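Local atomic coordinates of Exo-1,5-alpha-L-arabinofuranobiosidase (Gibberella zeae, PDB entry 2YDP), a protein that probably hydrolyses alpha-1,5-linked L-arabinan from the chain end, releasing arabinobiose, and binds metal ions. Residues K7-S12 with V358-E363; V154-L159 with P210-V215; Y227-G232 with P244-L249; Y277-P282 with T289-C294; M338-G343 with V354-V359. The protein carries 1 engineered substitution. All blocks are in the same frame, centred on the assembly; numbering follows the deposited sequence.

Contact 1. Residues K7-S12 with V358-E363; sequences KGKTFS and VVRLSE
One face of the Phe11 ring is taken by Val358. Val358 CB lies 4.1 Å from the centroid of the Phe11 ring and 20° off the normal, a CH-pi contact displaced toward the rim. The CG2 branch of Val358 reaches CZ of Phe11 at 3.4 Å. The Arg360 guanidinium has water 1 at its edge, in plane, joining Arg360 NE to Lys9 N. Lys9 CG, 3.7 Å from Arg360 NH2, and Thr10 CG2 approach that group obliquely. Phe11 and Val358 also form an antiparallel hydrogen-bonded pair: Phe11 N gives to Val358 O at 3.0 Å, and Val358 N to Phe11 O at 2.9 Å. Strand 11-17 is thus the edge strand of a blade made otherwise from the C-terminal end, the closure known from beta-propellers. Lys9 NZ stays 6.7 Å from Arg360 NH2. Arg360 NH1 and NH2 form salt bridges with Asp335 and Asp333, and these two carboxylates probably balance the charge of Arg360 itself.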
# COMPACT_ATOMS: atom_id res chain seq x y z
N LYS A 7 -5.58 -16.72 -23.17
CA LYS A 7 -4.80 -15.87 -24.07
C LYS A 7 -5.18 -14.38 -23.96
O LYS A 7 -6.29 -14.05 -23.50
CB LYS A 7 -4.92 -16.37 -25.52
CG LYS A 7 -6.23 -16.00 -26.21
CD LYS A 7 -6.18 -16.40 -27.67
CE LYS A 7 -7.31 -15.77 -28.46
NZ LYS A 7 -7.46 -16.49 -29.77
N GLY A 8 -4.26 -13.50 -24.36
CA GLY A 8 -4.52 -12.06 -24.46
C GLY A 8 -4.71 -11.24 -23.17
O GLY A 8 -5.08 -10.06 -23.23
N LYS A 9 -4.42 -11.85 -22.02
CA LYS A 9 -4.68 -11.21 -20.75
C LYS A 9 -3.46 -10.44 -20.22
O LYS A 9 -3.61 -9.61 -19.30
CB LYS A 9 -5.06 -12.27 -19.70
CG LYS A 9 -6.18 -13.21 -20.10
CD LYS A 9 -7.44 -12.46 -20.46
CE LYS A 9 -8.06 -11.76 -19.26
NZ LYS A 9 -9.53 -11.98 -19.26
N THR A 10 -2.27 -10.71 -20.75
CA THR A 10 -1.12 -9.94 -20.30
C THR A 10 -0.89 -8.70 -21.14
O THR A 10 -1.22 -8.67 -22.32
CB THR A 10 0.16 -10.76 -20.33
OG1 THR A 10 0.40 -11.23 -21.67
CG2 THR A 10 0.03 -11.95 -19.36
N PHE A 11 -0.26 -7.70 -20.56
CA PHE A 11 0.07 -6.48 -21.30
C PHE A 11 1.10 -5.68 -20.50
O PHE A 11 1.15 -5.77 -19.26
CB PHE A 11 -1.16 -5.60 -21.55
CG PHE A 11 -1.84 -5.12 -20.29
CD1 PHE A 11 -1.31 -4.06 -19.55
CD2 PHE A 11 -3.04 -5.70 -19.87
CE1 PHE A 11 -1.93 -3.60 -18.36
CE2 PHE A 11 -3.68 -5.25 -18.69
CZ PHE A 11 -3.12 -4.20 -17.94
N SER A 12 1.89 -4.88 -21.20
CA SER A 12 3.04 -4.27 -20.56
C SER A 12 3.03 -2.77 -20.64
O SER A 12 2.83 -2.19 -21.72
CB SER A 12 4.33 -4.77 -21.18
OG SER A 12 4.34 -6.16 -21.03
N VAL A 358 0.33 -6.23 -16.56
CA VAL A 358 -0.20 -7.51 -16.09
C VAL A 358 0.66 -8.59 -16.69
O VAL A 358 0.85 -8.62 -17.91
CB VAL A 358 -1.70 -7.68 -16.49
CG1 VAL A 358 -2.16 -9.13 -16.24
CG2 VAL A 358 -2.53 -6.67 -15.70
N VAL A 359 1.17 -9.46 -15.80
CA VAL A 359 2.06 -10.53 -16.18
C VAL A 359 1.43 -11.87 -15.76
O VAL A 359 0.55 -11.91 -14.88
CB VAL A 359 3.48 -10.34 -15.53
CG1 VAL A 359 4.03 -8.91 -15.85
CG2 VAL A 359 3.44 -10.62 -14.00
N ARG A 360 1.89 -12.97 -16.36
CA ARG A 360 1.58 -14.32 -15.84
C ARG A 360 2.75 -14.85 -15.05
O ARG A 360 3.87 -14.82 -15.56
CB ARG A 360 1.28 -15.31 -16.95
CG ARG A 360 -0.13 -15.21 -17.44
CD ARG A 360 -0.49 -16.28 -18.51
NE ARG A 360 -1.86 -15.99 -18.94
CZ ARG A 360 -2.95 -16.28 -18.23
NH1 ARG A 360 -2.85 -16.90 -17.05
NH2 ARG A 360 -4.15 -15.94 -18.68
N LEU A 361 2.50 -15.33 -13.82
CA LEU A 361 3.58 -15.90 -13.00
C LEU A 361 4.22 -17.12 -13.66
O LEU A 361 5.43 -17.30 -13.60
CB LEU A 361 3.07 -16.25 -11.62
CG LEU A 361 2.67 -15.02 -10.79
CD1 LEU A 361 1.98 -15.51 -9.49
CD2 LEU A 361 3.90 -14.16 -10.46
N SER A 362 3.40 -17.90 -14.32
CA SER A 362 3.88 -19.04 -15.10
C SER A 362 4.88 -18.64 -16.20
O SER A 362 5.69 -19.47 -16.58
CB SER A 362 2.70 -19.82 -15.71
OG SER A 362 1.95 -18.97 -16.55
N GLU A 363 4.82 -17.40 -16.69
CA GLU A 363 5.77 -16.95 -17.73
C GLU A 363 6.96 -16.26 -17.09
O GLU A 363 8.09 -16.40 -17.54
CB GLU A 363 5.11 -15.98 -18.70
CG GLU A 363 3.96 -16.62 -19.47
CD GLU A 363 3.14 -15.65 -20.30
OE1 GLU A 363 3.57 -14.47 -20.51
OE2 GLU A 363 2.06 -16.07 -20.75
O HOH W 1 -2.61 -14.27 -21.32
O HOH W 2 3.17 -8.05 -19.25

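Contact 2. Residues V154-L159 with P210-V215; sequences VWEPFL and PGMPTV. With EDG (1,4-dideoxy-1,4-imino-L-arabinitol), chain D; AHR (alpha-L-arabinofuranose), chain E.
Glu156 and Met212 lie level on two strand segments that run almost parallel, 12° apart, with axes 6.9 Å from each other. Their CA atoms are 5.9 Å apart, and no direct hydrogen bond joins the segments. Water 3 bridges them instead, donating to both Glu156 O and Pro213 O. Glu156 and Met212 each have a left-handed backbone conformation with positive phi, and each precedes a proline. Met212 CG rests against Glu156 OE1 at 3.5 Å. Glu156 OE1 also accepts a hydrogen bond from O2' of the iminosugar EDG at 2.6 Å, and Ser171 OG is a further partner. OE2 of Glu156 lies 2.8 Å from the iminosugar N4'. Trp155 lays one face under the same ligand, whose C5' sits 3.5 Å above the ring plane, over its centre. The arabinofuranose C1 comes to 3.6 Å from Trp155 CZ3. Further along, the Phe158 ring carries Thr214 CA over its face, 4.0 Å from the centroid and 7° off the normal. A chi1 of -175° places Phe158 CG anti to its backbone N, extending the ring across to the other strand. Such neighbouring inner strands of two successive blades are typical of a beta-propeller, here lining the inhibitor pocket at one end of the central channel.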
# COMPACT_ATOMS: atom_id res chain seq x y z
N VAL A 154 1.22 10.90 11.19
CA VAL A 154 0.78 9.54 10.94
C VAL A 154 0.72 9.39 9.45
O VAL A 154 0.54 10.40 8.76
CB VAL A 154 -0.61 9.21 11.55
CG1 VAL A 154 -0.48 9.18 13.10
CG2 VAL A 154 -1.71 10.18 11.06
N TRP A 155 0.89 8.16 8.97
CA TRP A 155 1.01 7.92 7.54
C TRP A 155 0.49 6.55 7.10
O TRP A 155 0.43 5.62 7.90
CB TRP A 155 2.49 7.89 7.13
CG TRP A 155 3.49 8.84 7.72
CD1 TRP A 155 4.28 8.60 8.78
CD2 TRP A 155 3.92 10.10 7.16
NE1 TRP A 155 5.19 9.63 8.93
CE2 TRP A 155 4.97 10.57 7.96
CE3 TRP A 155 3.51 10.86 6.06
CZ2 TRP A 155 5.64 11.77 7.70
CZ3 TRP A 155 4.15 12.09 5.82
CH2 TRP A 155 5.21 12.52 6.63
N GLU A 156 0.21 6.41 5.78
CA GLU A 156 0.31 5.12 5.08
C GLU A 156 -0.71 4.04 5.55
O GLU A 156 -0.32 2.94 5.95
CB GLU A 156 1.76 4.58 5.18
CG GLU A 156 2.76 5.40 4.34
CD GLU A 156 4.17 5.54 4.93
OE1 GLU A 156 4.48 5.06 6.04
OE2 GLU A 156 4.98 6.21 4.25
N PRO A 157 -2.02 4.35 5.49
CA PRO A 157 -3.03 3.37 5.90
C PRO A 157 -3.14 2.15 5.00
O PRO A 157 -2.95 2.24 3.75
CB PRO A 157 -4.34 4.17 5.82
CG PRO A 157 -4.05 5.21 4.72
CD PRO A 157 -2.64 5.60 4.98
N PHE A 158 -3.43 1.01 5.63
CA PHE A 158 -3.66 -0.23 4.91
C PHE A 158 -4.82 -0.95 5.60
O PHE A 158 -4.77 -1.18 6.81
CB PHE A 158 -2.42 -1.15 4.89
CG PHE A 158 -2.60 -2.39 4.04
CD1 PHE A 158 -2.41 -2.32 2.67
CD2 PHE A 158 -3.03 -3.59 4.61
CE1 PHE A 158 -2.63 -3.43 1.87
CE2 PHE A 158 -3.27 -4.68 3.83
CZ PHE A 158 -3.05 -4.62 2.45
N LEU A 159 -5.80 -1.36 4.81
CA LEU A 159 -7.02 -1.98 5.32
C LEU A 159 -7.10 -3.50 5.10
O LEU A 159 -6.75 -4.01 4.03
CB LEU A 159 -8.26 -1.32 4.68
CG LEU A 159 -8.61 0.11 5.14
CD1 LEU A 159 -9.61 0.70 4.17
CD2 LEU A 159 -9.21 0.09 6.53
N PRO A 210 10.54 1.63 11.43
CA PRO A 210 9.73 0.69 10.69
C PRO A 210 8.58 1.44 10.05
O PRO A 210 7.99 2.33 10.70
CB PRO A 210 9.20 -0.24 11.78
CG PRO A 210 9.28 0.56 13.05
CD PRO A 210 10.56 1.34 12.87
N GLY A 211 8.27 1.14 8.79
CA GLY A 211 7.22 1.93 8.07
C GLY A 211 6.55 1.16 6.93
O GLY A 211 7.05 0.09 6.54
N MET A 212 5.42 1.69 6.44
CA MET A 212 4.72 1.22 5.21
C MET A 212 4.24 -0.24 5.28
O MET A 212 4.75 -1.11 4.55
CB MET A 212 5.60 1.45 3.98
CG MET A 212 6.30 2.82 4.04
SD MET A 212 7.10 3.43 2.56
CE MET A 212 5.66 3.82 1.56
N PRO A 213 3.27 -0.50 6.16
CA PRO A 213 2.86 -1.87 6.41
C PRO A 213 1.87 -2.37 5.35
O PRO A 213 0.99 -1.61 4.92
CB PRO A 213 2.20 -1.77 7.81
CG PRO A 213 1.52 -0.38 7.78
CD PRO A 213 2.55 0.48 7.02
N THR A 214 2.04 -3.62 4.91
CA THR A 214 1.00 -4.29 4.08
C THR A 214 0.87 -5.70 4.58
O THR A 214 1.83 -6.27 5.11
CB THR A 214 1.27 -4.24 2.52
OG1 THR A 214 2.50 -4.90 2.22
CG2 THR A 214 1.38 -2.79 1.99
N VAL A 215 -0.29 -6.31 4.35
CA VAL A 215 -0.60 -7.60 4.95
C VAL A 215 -1.31 -8.49 3.93
O VAL A 215 -2.06 -8.02 3.10
CB VAL A 215 -1.52 -7.41 6.23
CG1 VAL A 215 -1.75 -8.74 6.95
CG2 VAL A 215 -0.92 -6.37 7.23
O2' EDG D . 6.96 5.07 6.75
C2' EDG D . 7.88 6.12 6.40
C1' EDG D . 8.32 5.96 4.94
N4' EDG D . 7.69 7.06 4.24
C3' EDG D . 7.18 7.47 6.47
O3' EDG D . 7.60 8.20 7.62
C4' EDG D . 7.55 8.18 5.17
C5' EDG D . 6.49 9.19 4.74
O5' EDG D . 7.06 10.07 3.77
O5 AHR E . 3.60 9.54 0.28
C5 AHR E . 4.24 10.80 0.18
C4 AHR E . 5.53 10.75 0.98
O4 AHR E . 5.24 10.60 2.36
C3 AHR E . 6.35 12.05 0.98
O3 AHR E . 7.09 12.28 -0.23
C2 AHR E . 7.27 11.85 2.16
O2 AHR E . 7.67 13.11 2.74
C1 AHR E . 6.35 11.11 3.12
O HOH W 3 0.72 0.91 4.10

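Contact 3. Residues Y227-G232 with P244-L249; sequences YAYGGG and PVYYRL. Engineered in segment 227-232: Ala228 (natural residue Glu).
Tyr229 turns its edge onto the face of Tyr246 in a T-shaped pair, with planes at 74° and centroids 5.0 Å apart. Its CD2 stands 3.6 Å above the plane of the Tyr246 ring, over the centre. Gly232 CA lies over one face of the Tyr229 ring, brought there by the type II turn from Tyr229 to Gly232. Tyr203 also stacks on Tyr229. The Tyr227 ring has Tyr246 CB over one face, 4.0 Å from the centroid. Its chi1 of 57° holds CG between the backbone N and the carbonyl carbon, and the ring ends beside the partner strand. These are the second and third strands of a four-stranded propeller blade. Tyr227 and Tyr246 form an antiparallel hydrogen-bonded pair, with N-to-O distances of 3.0 Å both from Tyr227 N to Tyr246 O and from Tyr246 N to Tyr227 O. Tyr229 N gives a nearly straight bond to Pro244 O, 2.8 Å long. Ala228, paired with Val245, is an engineered residue, glutamate in the natural sequence. Its side chain is about 7 Å from the bound iminosugar. Arg248 NE donates to Tyr227 OH at 3.2 Å, with the hydroxyl tilted slightly from the guanidinium plane. Tyr203 OH is hydrogen-bonded to the same phenol oxygen.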
# COMPACT_ATOMS: atom_id res chain seq x y z
N TYR A 227 6.96 -4.89 5.95
CA TYR A 227 7.26 -3.47 6.19
C TYR A 227 8.70 -3.18 5.82
O TYR A 227 9.47 -4.12 5.56
CB TYR A 227 7.01 -3.12 7.66
CG TYR A 227 7.80 -3.94 8.66
CD1 TYR A 227 7.36 -5.21 9.01
CD2 TYR A 227 8.97 -3.43 9.26
CE1 TYR A 227 8.05 -5.98 9.92
CE2 TYR A 227 9.68 -4.20 10.17
CZ TYR A 227 9.21 -5.48 10.49
OH TYR A 227 9.84 -6.28 11.43
N ALA A 228 9.05 -1.89 5.76
CA ALA A 228 10.44 -1.47 5.50
C ALA A 228 10.99 -1.00 6.86
O ALA A 228 10.41 -0.14 7.53
CB ALA A 228 10.49 -0.36 4.43
N TYR A 229 12.07 -1.63 7.28
CA TYR A 229 12.64 -1.39 8.60
C TYR A 229 13.72 -0.32 8.47
O TYR A 229 14.90 -0.61 8.30
CB TYR A 229 13.20 -2.73 9.12
CG TYR A 229 13.99 -2.72 10.44
CD1 TYR A 229 14.10 -1.57 11.21
CD2 TYR A 229 14.57 -3.91 10.92
CE1 TYR A 229 14.82 -1.58 12.45
CE2 TYR A 229 15.29 -3.94 12.14
CZ TYR A 229 15.42 -2.78 12.88
OH TYR A 229 16.11 -2.80 14.06
N GLY A 230 13.28 0.92 8.49
CA GLY A 230 14.17 2.08 8.56
C GLY A 230 15.10 2.04 9.75
O GLY A 230 14.67 1.88 10.89
N GLY A 231 16.39 2.17 9.48
CA GLY A 231 17.39 2.09 10.53
C GLY A 231 17.83 0.67 10.79
O GLY A 231 18.57 0.44 11.75
N GLY A 232 17.38 -0.26 9.94
CA GLY A 232 17.74 -1.66 10.08
C GLY A 232 19.26 -1.83 9.97
O GLY A 232 19.96 -0.99 9.35
N PRO A 244 15.60 -1.91 4.76
CA PRO A 244 15.43 -3.28 4.26
C PRO A 244 14.01 -3.80 4.53
O PRO A 244 13.41 -3.45 5.56
CB PRO A 244 16.47 -4.10 5.05
CG PRO A 244 16.71 -3.26 6.34
CD PRO A 244 16.61 -1.81 5.82
N VAL A 245 13.49 -4.58 3.59
CA VAL A 245 12.18 -5.25 3.77
C VAL A 245 12.25 -6.40 4.76
O VAL A 245 13.01 -7.36 4.55
CB VAL A 245 11.61 -5.71 2.42
CG1 VAL A 245 10.25 -6.40 2.61
CG2 VAL A 245 11.42 -4.50 1.51
N TYR A 246 11.47 -6.29 5.83
CA TYR A 246 11.31 -7.35 6.83
C TYR A 246 9.86 -7.79 6.86
O TYR A 246 8.98 -7.12 6.32
CB TYR A 246 11.68 -6.83 8.22
CG TYR A 246 13.16 -6.88 8.53
CD1 TYR A 246 14.08 -6.06 7.84
CD2 TYR A 246 13.64 -7.72 9.54
CE1 TYR A 246 15.46 -6.11 8.14
CE2 TYR A 246 15.01 -7.77 9.86
CZ TYR A 246 15.91 -6.97 9.16
OH TYR A 246 17.26 -7.02 9.48
N TYR A 247 9.60 -8.92 7.48
CA TYR A 247 8.22 -9.36 7.71
C TYR A 247 8.05 -10.19 8.97
O TYR A 247 9.02 -10.67 9.57
CB TYR A 247 7.67 -10.14 6.49
CG TYR A 247 8.42 -11.42 6.23
CD1 TYR A 247 9.65 -11.40 5.59
CD2 TYR A 247 7.91 -12.65 6.64
CE1 TYR A 247 10.37 -12.57 5.35
CE2 TYR A 247 8.62 -13.84 6.40
CZ TYR A 247 9.86 -13.77 5.77
OH TYR A 247 10.58 -14.94 5.53
N ARG A 248 6.79 -10.38 9.33
CA ARG A 248 6.38 -11.22 10.43
C ARG A 248 5.20 -12.10 10.00
O ARG A 248 4.51 -11.79 9.01
CB ARG A 248 6.00 -10.33 11.62
CG ARG A 248 7.20 -9.65 12.23
CD ARG A 248 6.80 -8.64 13.26
NE ARG A 248 7.94 -7.80 13.53
CZ ARG A 248 8.18 -7.18 14.68
NH1 ARG A 248 7.33 -7.30 15.69
NH2 ARG A 248 9.26 -6.44 14.79
N LEU A 249 5.05 -13.23 10.70
CA LEU A 249 4.01 -14.23 10.45
C LEU A 249 3.20 -14.44 11.71
O LEU A 249 3.76 -14.51 12.82
CB LEU A 249 4.65 -15.56 10.00
CG LEU A 249 5.57 -15.46 8.77
CD1 LEU A 249 6.37 -16.75 8.57
CD2 LEU A 249 4.69 -15.21 7.56

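Contact 4. Residues Y277-P282 with T289-C294; sequences YVVWTP and TIVVSC
Val278 CG2 touches Ile290 CG2 at 3.6 Å and Val292 CG2 at 3.7 Å, across an antiparallel beta hairpin. The hairpin supplies the first two strands of a propeller blade. Val278 has chi1 at 68°, measured to CG1, which leaves CG2 anti to the backbone N and aimed at both partners. On the other face, Val279 and Val291 lie side by side, with Val279 CG2 4.0 Å from Val291 CB. Thr281 and Thr289 line up the same way. Six backbone hydrogen bonds fix the register through Tyr277-Ser293, Val279-Val291 and Thr281-Thr289. Further out, Val278 and Ile290 pack on strand 223-230, while Val279 and Val291 meet Leu327 of strand 326-330. The hairpin is therefore wedged between two neighbouring sheets. Thr281 OG1 is hydrogen-bonded to Pro334 O, and Thr289 OG1 to Tyr283 O and Gln304 OE1. Trp280 NE1 bonds to Asn287 O, in the connecting loop. Ile290 CG1 meets the edge of the Trp280 ring in its plane, 4.0 Å from CD1.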
# COMPACT_ATOMS: atom_id res chain seq x y z
N TYR A 277 5.26 -3.94 -0.78
CA TYR A 277 3.87 -4.32 -0.97
C TYR A 277 3.77 -5.84 -1.14
O TYR A 277 4.48 -6.41 -1.98
CB TYR A 277 3.32 -3.62 -2.20
CG TYR A 277 1.80 -3.55 -2.15
CD1 TYR A 277 1.02 -4.66 -2.51
CD2 TYR A 277 1.15 -2.38 -1.73
CE1 TYR A 277 -0.39 -4.60 -2.45
CE2 TYR A 277 -0.27 -2.31 -1.65
CZ TYR A 277 -1.00 -3.43 -2.01
OH TYR A 277 -2.37 -3.40 -1.96
N VAL A 278 2.89 -6.49 -0.36
CA VAL A 278 2.72 -7.96 -0.42
C VAL A 278 1.30 -8.36 -0.89
O VAL A 278 0.33 -7.70 -0.53
CB VAL A 278 3.04 -8.65 0.93
CG1 VAL A 278 1.99 -8.29 2.05
CG2 VAL A 278 3.06 -10.17 0.74
N VAL A 279 1.19 -9.38 -1.74
CA VAL A 279 -0.08 -10.08 -2.00
C VAL A 279 0.21 -11.57 -1.94
O VAL A 279 1.38 -11.97 -1.92
CB VAL A 279 -0.67 -9.76 -3.40
CG1 VAL A 279 -1.17 -8.28 -3.47
CG2 VAL A 279 0.38 -10.03 -4.53
N TRP A 280 -0.85 -12.37 -1.91
CA TRP A 280 -0.76 -13.81 -2.00
C TRP A 280 -1.77 -14.27 -3.05
O TRP A 280 -2.89 -13.76 -3.09
CB TRP A 280 -1.09 -14.45 -0.65
CG TRP A 280 -1.13 -15.99 -0.76
CD1 TRP A 280 -0.08 -16.84 -0.64
CD2 TRP A 280 -2.28 -16.78 -1.04
NE1 TRP A 280 -0.51 -18.15 -0.84
CE2 TRP A 280 -1.86 -18.13 -1.08
CE3 TRP A 280 -3.64 -16.48 -1.25
CZ2 TRP A 280 -2.75 -19.18 -1.31
CZ3 TRP A 280 -4.53 -17.53 -1.49
CH2 TRP A 280 -4.08 -18.86 -1.51
N THR A 281 -1.37 -15.25 -3.86
CA THR A 281 -2.24 -15.84 -4.86
C THR A 281 -2.18 -17.37 -4.67
O THR A 281 -1.14 -17.91 -4.25
CB THR A 281 -1.78 -15.43 -6.29
OG1 THR A 281 -2.46 -16.22 -7.25
CG2 THR A 281 -0.28 -15.66 -6.47
N PRO A 282 -3.29 -18.08 -4.99
CA PRO A 282 -3.27 -19.53 -4.88
C PRO A 282 -2.42 -20.24 -5.97
O PRO A 282 -2.20 -21.45 -5.89
CB PRO A 282 -4.76 -19.91 -4.99
CG PRO A 282 -5.41 -18.76 -5.68
CD PRO A 282 -4.62 -17.54 -5.35
N THR A 289 1.48 -18.60 -3.69
CA THR A 289 2.67 -17.81 -3.93
C THR A 289 2.50 -16.46 -3.26
O THR A 289 1.55 -15.75 -3.56
CB THR A 289 2.92 -17.62 -5.41
OG1 THR A 289 3.00 -18.90 -6.06
CG2 THR A 289 4.23 -16.87 -5.63
N ILE A 290 3.41 -16.15 -2.34
CA ILE A 290 3.50 -14.80 -1.75
C ILE A 290 4.33 -14.01 -2.74
O ILE A 290 5.34 -14.50 -3.22
CB ILE A 290 4.26 -14.84 -0.42
CG1 ILE A 290 3.56 -15.80 0.54
CG2 ILE A 290 4.35 -13.44 0.20
CD1 ILE A 290 4.28 -16.05 1.88
N VAL A 291 3.90 -12.80 -3.08
CA VAL A 291 4.64 -11.94 -4.03
C VAL A 291 4.81 -10.57 -3.35
O VAL A 291 3.85 -10.00 -2.85
CB VAL A 291 3.86 -11.73 -5.33
CG1 VAL A 291 4.72 -10.98 -6.33
CG2 VAL A 291 3.38 -13.07 -5.89
N VAL A 292 6.05 -10.08 -3.31
CA VAL A 292 6.38 -8.83 -2.68
C VAL A 292 7.10 -7.98 -3.70
O VAL A 292 7.97 -8.47 -4.46
CB VAL A 292 7.33 -9.08 -1.48
CG1 VAL A 292 7.97 -7.75 -0.94
CG2 VAL A 292 6.58 -9.86 -0.37
N SER A 293 6.76 -6.69 -3.71
CA SER A 293 7.53 -5.72 -4.46
C SER A 293 8.20 -4.81 -3.43
O SER A 293 7.68 -4.68 -2.33
CB SER A 293 6.58 -4.89 -5.32
OG SER A 293 7.32 -3.87 -5.99
N CYS A 294 9.32 -4.17 -3.77
CA CYS A 294 9.85 -3.10 -2.94
C CYS A 294 10.05 -1.86 -3.81
O CYS A 294 9.91 -1.93 -5.04
CB CYS A 294 11.19 -3.49 -2.29
SG CYS A 294 12.61 -3.56 -3.49

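Contact 5. Residues M338-G343 with V354-V359; sequences MIMGAG and VSASVV
Ser357 O accepts a hydrogen bond from Ile339 N at 2.8 Å, and Met338 CA-H leans on the same oxygen at 3.3 Å. The two strands run antiparallel, 166° between their directions, in the middle of the four-stranded propeller blade that strand 11-17 completes. Ser357 N returns a bond to Ile339 O. Gly341 and Ser355 form a second hydrogen-bonded pair, with N-to-O distances of 3.0 Å in both directions. Between these pairs, Met340 faces Ala356 across a non-hydrogen-bonded position. The Met340 chain is extended, with CG anti to the backbone N (chi1 -171°). It passes Ser355 O with CG at 3.4 Å and ends with CE against Val354 CG1 at 3.8 Å. The Met340 side chain also packs on Ala31 and Pro33 of strand 28-35, in the next sheet. Met338 is bent at its last torsion, and its CE meets CG2 of Val358. The opposite face of the sheet carries Ile339, Ser355 and Ser357. Both serine hydroxyls are bonded to the Gln319 side chain, Ser355 OG to NE2 and Ser357 OG to OE1. One amide thus holds both hydroxyls, and Ser357 OG is also hydrogen-bonded to Asn13 N. Ile339 CD1 rests evenly against both methyls of Val359, 4.0 Å from CG1 and from CG2. Near the strand end, Ala342 CB packs on Val354 CG2 at 4.0 Å.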
# COMPACT_ATOMS: atom_id res chain seq x y z
N MET A 338 -1.18 -8.02 -11.56
CA MET A 338 -0.94 -6.64 -11.93
C MET A 338 0.12 -6.00 -11.04
O MET A 338 0.14 -6.25 -9.83
CB MET A 338 -2.21 -5.82 -11.88
CG MET A 338 -2.00 -4.33 -12.21
SD MET A 338 -3.59 -3.47 -12.20
CE MET A 338 -4.03 -3.71 -13.86
N ILE A 339 0.98 -5.20 -11.66
CA ILE A 339 1.98 -4.41 -10.97
C ILE A 339 1.78 -2.96 -11.39
O ILE A 339 1.89 -2.65 -12.57
CB ILE A 339 3.41 -4.84 -11.31
CG1 ILE A 339 3.65 -6.32 -11.03
CG2 ILE A 339 4.39 -4.05 -10.48
CD1 ILE A 339 3.95 -7.10 -12.25
N MET A 340 1.49 -2.09 -10.42
CA MET A 340 1.16 -0.70 -10.70
C MET A 340 2.10 0.24 -9.98
O MET A 340 2.39 0.05 -8.78
CB MET A 340 -0.28 -0.38 -10.26
CG MET A 340 -0.79 0.96 -10.69
SD MET A 340 -2.35 1.13 -9.84
CE MET A 340 -2.96 2.70 -10.51
N GLY A 341 2.51 1.30 -10.68
CA GLY A 341 3.46 2.24 -10.09
C GLY A 341 3.17 3.68 -10.55
O GLY A 341 2.59 3.91 -11.61
N ALA A 342 3.60 4.65 -9.74
CA ALA A 342 3.44 6.06 -10.14
C ALA A 342 4.77 6.79 -9.99
O ALA A 342 4.85 7.95 -9.57
CB ALA A 342 2.30 6.72 -9.34
N GLY A 343 5.85 6.10 -10.33
CA GLY A 343 7.15 6.76 -10.34
C GLY A 343 7.88 6.90 -9.01
O GLY A 343 7.57 6.22 -8.02
N VAL A 354 1.67 7.46 -14.12
CA VAL A 354 0.99 6.32 -13.52
C VAL A 354 0.88 5.27 -14.60
O VAL A 354 0.39 5.57 -15.71
CB VAL A 354 -0.44 6.65 -12.97
CG1 VAL A 354 -1.01 5.44 -12.22
CG2 VAL A 354 -0.40 7.90 -12.03
N SER A 355 1.33 4.05 -14.28
CA SER A 355 1.37 2.98 -15.26
C SER A 355 1.19 1.63 -14.58
O SER A 355 1.25 1.52 -13.35
CB SER A 355 2.66 3.04 -16.08
OG SER A 355 3.81 2.50 -15.40
N ALA A 356 0.96 0.62 -15.40
CA ALA A 356 0.79 -0.76 -14.92
C ALA A 356 1.07 -1.80 -15.97
O ALA A 356 0.97 -1.55 -17.17
CB ALA A 356 -0.66 -0.97 -14.40
N SER A 357 1.40 -3.00 -15.49
CA SER A 357 1.56 -4.17 -16.35
C SER A 357 0.80 -5.33 -15.71
O SER A 357 0.66 -5.39 -14.48
CB SER A 357 3.03 -4.54 -16.47
OG SER A 357 3.76 -3.50 -17.09
N VAL A 358 0.33 -6.23 -16.56
CA VAL A 358 -0.20 -7.51 -16.09
C VAL A 358 0.66 -8.59 -16.69
O VAL A 358 0.85 -8.62 -17.91
CB VAL A 358 -1.70 -7.68 -16.49
CG1 VAL A 358 -2.16 -9.13 -16.24
CG2 VAL A 358 -2.53 -6.67 -15.70
N VAL A 359 1.17 -9.46 -15.80
CA VAL A 359 2.06 -10.53 -16.18
C VAL A 359 1.43 -11.87 -15.76
O VAL A 359 0.55 -11.91 -14.88
CB VAL A 359 3.48 -10.34 -15.53
CG1 VAL A 359 4.03 -8.91 -15.85
CG2 VAL A 359 3.44 -10.62 -14.00

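Contacts 1 and 5 share Val358 and Val359 and lie in one sheet, their centres 13 Å apart. Strand 354-360 is central to both, so contact 1 adds the N-terminal strand to the blade of contact 5. Contact 4 touches contact 1 through Thr281 CG2 and Leu361 CD1, 3.8 Å apart. Contacts 2 and 3 meet in another blade, where Gly211 N is 2.8 Å from Ala228 O, a probable hydrogen bond. Contact 2 also reaches contact 4: Thr214 OG1 bonds to Val278 N. Of the five contacts, contact 2 holds the pocket residues Trp155, Glu156, Gly211 and Met212; others, such as Glu46 and Gln181, lie elsewhere. The Ala228 side chain of contact 3 is about 7 Å from the iminosugar, and the Tyr277 side chain of contact 4 about 12 Å from the arabinofuranose.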